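Local atomic coordinates of hexokinase (Schistosoma mansoni, PDB entry 1BDG), a protein that catalyses the ATP-dependent phosphorylation of glucose and other hexoses to hexose 6-phosphates, the first step of glycolysis. Residues G200-A203 with S204-E208; A380-A383 with C384-R388. One frame throughout, in Å; residues are numbered along the deposited sequence.

Contact 1: G200-A203 with S204-E208; sequences GTLA and SCALE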
# COMPACT_ATOMS: atom_id res chain seq x y z
N GLY A 200 -9.46 2.58 -6.87
CA GLY A 200 -10.65 1.86 -6.45
C GLY A 200 -11.13 2.38 -5.11
O GLY A 200 -12.32 2.54 -4.89
N THR A 201 -10.20 2.66 -4.21
CA THR A 201 -10.54 3.18 -2.89
C THR A 201 -11.16 4.58 -3.02
O THR A 201 -12.22 4.83 -2.47
CB THR A 201 -9.29 3.19 -1.96
OG1 THR A 201 -8.78 1.86 -1.82
CG2 THR A 201 -9.62 3.75 -0.60
N LEU A 202 -10.52 5.47 -3.77
CA LEU A 202 -11.07 6.83 -3.94
C LEU A 202 -12.52 6.71 -4.41
O LEU A 202 -13.38 7.41 -3.91
CB LEU A 202 -10.23 7.65 -4.94
CG LEU A 202 -10.46 9.18 -4.98
CD1 LEU A 202 -9.32 9.89 -5.69
CD2 LEU A 202 -11.79 9.53 -5.63
N ALA A 203 -12.80 5.78 -5.32
CA ALA A 203 -14.16 5.56 -5.81
C ALA A 203 -15.14 5.07 -4.72
O ALA A 203 -16.23 5.63 -4.57
CB ALA A 203 -14.16 4.62 -6.99
N SER A 204 -14.78 4.04 -3.96
CA SER A 204 -15.67 3.55 -2.90
C SER A 204 -15.98 4.69 -1.95
O SER A 204 -17.10 4.82 -1.43
CB SER A 204 -15.02 2.44 -2.08
OG SER A 204 -15.00 1.21 -2.77
N CYS A 205 -14.96 5.53 -1.73
CA CYS A 205 -15.06 6.66 -0.83
C CYS A 205 -15.94 7.79 -1.36
O CYS A 205 -16.71 8.37 -0.60
CB CYS A 205 -13.67 7.18 -0.53
SG CYS A 205 -13.59 8.63 0.56
N ALA A 206 -15.83 8.10 -2.65
CA ALA A 206 -16.61 9.17 -3.27
C ALA A 206 -18.10 8.80 -3.28
O ALA A 206 -18.97 9.64 -3.00
CB ALA A 206 -16.11 9.42 -4.69
N LEU A 207 -18.38 7.53 -3.59
CA LEU A 207 -19.73 6.99 -3.62
C LEU A 207 -20.49 7.26 -2.34
O LEU A 207 -21.72 7.27 -2.33
CB LEU A 207 -19.69 5.48 -3.83
CG LEU A 207 -19.38 4.95 -5.23
CD1 LEU A 207 -19.24 3.42 -5.22
CD2 LEU A 207 -20.51 5.41 -6.14
N GLU A 208 -19.76 7.40 -1.24
CA GLU A 208 -20.35 7.66 0.07
C GLU A 208 -20.22 9.13 0.43
O GLU A 208 -21.22 9.82 0.66
CB GLU A 208 -19.67 6.80 1.14
CG GLU A 208 -19.63 5.30 0.78
CD GLU A 208 -18.97 4.45 1.85
OE1 GLU A 208 -19.66 4.08 2.84
OE2 GLU A 208 -17.77 4.13 1.70
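L207 N donates to A203 O at 3.0 Å, the straightest of four successive i to i+4 backbone bonds, with 170° at the hydrogen. Before it, S204 N reaches G200 O at 3.0 Å, C205 N reaches T201 O at 2.9 Å, and A206 N reaches L202 O at 2.8 Å. Together they form the ladder of an alpha-helix near its C-terminal part, and E208 N adds a bond of 3.3 Å to C205 O, one residue shorter in span. The hydroxyls look elsewhere for partners: T201 OG1 pairs with the carbonyl of D197, one turn back, and S204 OG with that of G435. A chi1 of -75° places S204 OG beside its own backbone N, on the flank from which G435 is met. C205 takes the other course, SG lying opposite its backbone N (chi1 179°) and closing a disulfide with C212, which fastens the helix to the strand that follows it. Apolar packing between the two halves is slight. L202 CD2 comes within 4.4 Å of A206 CB, one turn on along the same flank, while L207 brings CG to 3.3 Å from the carbonyl oxygen A203 O. Several of the side chains turn to other parts of the fold. Helix 197-206 starts at the glucose-binding residue D197 and leads through a short connection to strand 212-218 of the six-stranded sheet; A203 and L207 rest on helix 435-444, L202 touches T61, and L207 also meets P62.

Contact 2: A380-A383 with C384-R388; sequences AGIA and CILRR. With SO4 (sulfate ion), chain E.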
# COMPACT_ATOMS: atom_id res chain seq x y z
N ALA A 380 3.20 12.82 6.23
CA ALA A 380 3.83 13.90 5.48
C ALA A 380 3.24 13.82 4.09
O ALA A 380 2.77 14.82 3.56
CB ALA A 380 5.32 13.73 5.44
N GLY A 381 3.19 12.61 3.55
CA GLY A 381 2.64 12.40 2.22
C GLY A 381 1.25 12.96 2.01
O GLY A 381 0.99 13.58 0.98
N ILE A 382 0.34 12.76 2.96
CA ILE A 382 -1.00 13.30 2.78
C ILE A 382 -0.92 14.81 2.83
O ILE A 382 -1.61 15.48 2.07
CB ILE A 382 -2.02 12.85 3.84
CG1 ILE A 382 -2.14 11.33 3.88
CG2 ILE A 382 -3.42 13.42 3.51
CD1 ILE A 382 -3.08 10.88 4.95
N ALA A 383 -0.08 15.36 3.70
CA ALA A 383 0.06 16.80 3.78
C ALA A 383 0.56 17.33 2.46
O ALA A 383 0.33 18.48 2.13
CB ALA A 383 1.00 17.17 4.86
N CYS A 384 1.27 16.50 1.72
CA CYS A 384 1.77 16.90 0.42
C CYS A 384 0.67 16.88 -0.61
O CYS A 384 0.64 17.72 -1.51
CB CYS A 384 2.89 15.99 -0.04
SG CYS A 384 3.11 16.13 -1.81
N ILE A 385 -0.22 15.89 -0.51
CA ILE A 385 -1.35 15.74 -1.42
C ILE A 385 -2.29 16.92 -1.21
O ILE A 385 -2.71 17.57 -2.16
CB ILE A 385 -2.09 14.41 -1.17
CG1 ILE A 385 -1.28 13.24 -1.74
CG2 ILE A 385 -3.46 14.44 -1.76
CD1 ILE A 385 -0.99 13.35 -3.21
N LEU A 386 -2.60 17.20 0.04
CA LEU A 386 -3.48 18.31 0.41
C LEU A 386 -2.90 19.64 -0.10
O LEU A 386 -3.65 20.58 -0.36
CB LEU A 386 -3.66 18.38 1.93
CG LEU A 386 -4.30 17.17 2.60
CD1 LEU A 386 -4.65 17.54 4.02
CD2 LEU A 386 -5.53 16.75 1.85
N ARG A 387 -1.58 19.71 -0.20
CA ARG A 387 -0.92 20.91 -0.70
C ARG A 387 -1.00 21.00 -2.21
O ARG A 387 -0.78 22.06 -2.79
CB ARG A 387 0.54 20.94 -0.26
CG ARG A 387 0.71 21.20 1.21
CD ARG A 387 2.04 21.84 1.52
NE ARG A 387 2.36 21.72 2.94
CZ ARG A 387 3.54 21.32 3.41
NH1 ARG A 387 4.53 21.00 2.59
NH2 ARG A 387 3.72 21.26 4.72
N ARG A 388 -1.32 19.88 -2.84
CA ARG A 388 -1.45 19.80 -4.29
C ARG A 388 -2.92 19.96 -4.63
O ARG A 388 -3.30 20.94 -5.28
CB ARG A 388 -0.91 18.47 -4.79
CG ARG A 388 -1.15 18.18 -6.23
CD ARG A 388 -0.04 17.31 -6.80
NE ARG A 388 1.10 18.11 -7.28
CZ ARG A 388 1.08 18.93 -8.33
NH1 ARG A 388 -0.01 19.10 -9.06
NH2 ARG A 388 2.18 19.58 -8.67
S SO4 E . 2.02 22.04 -10.09
O1 SO4 E . 2.95 22.09 -8.99
O2 SO4 E . 0.77 21.53 -9.63
O3 SO4 E . 1.84 23.38 -10.60
O4 SO4 E . 2.53 21.19 -11.13
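I382 and L386 carry the side-chain part of this helical turn, lying side by side and pointing the same way. Their closest approach is I382 CG2 to L386 CG, 4.0 Å, and L386 CG also sits 3.2 Å from the carbonyl oxygen I382 O. The branch of I382 that touches is the methyl opposite its backbone N; CG1, with chi1 -58°, lies beside that N instead. Both residues reach V417 of helix 409-420, and I382 meets M413 too, while I385 is turned to V224 and Y226 of strand 222-229.

Backbone bonds hold the turn itself. L386 N to I382 O is nearly linear, 2.8 Å and 175°. I385 N binds G381 O at 3.0 Å, and C384 N, given chiefly to A380 O at 2.9 Å, has a second, weak bond to G381 O. This is the C-terminal part of the long helix 357-389, which in the actin-like ATPase fold of hexokinases packs against the central sheet of the large subdomain; R388 joins I385 on strand 222-229 of that sheet, and C384 and R388 touch helix 23-41.

Charged groups gather at the far end. R388 has CG anti to its backbone N (chi1 172°) and bends at chi3, carrying the guanidinium clear of the 380-383 turn. NH1 forms a salt bridge with E228; a weak hydrogen bond from NH1 to sulfate O2 is doubtful, because the ion is modelled too close to the guanidinium. The sulfate, probably from the crystallisation liquor, is also bound by K232 NZ.

How the contacts relate
Followed from the N terminus, the chain reaches contact 1 first and contact 2 some 170 residues later, so the two stand in series and neither nests in nor crosses the other. Neither closes a long loop: each joins consecutive turns of a single helix. Contact 1 lies near the C-terminal end of helix 197-206, just before strand 212-218, and contact 2 near that of helix 357-389, just before strand 393-399. Those two strands run parallel as neighbours in the six-stranded sheet, which thus receives the chain from both helices. Contact 1 and contact 2 do not touch: their centres lie about 19 Å apart, and the nearest atoms of contact 1 and contact 2 are about 8 Å apart.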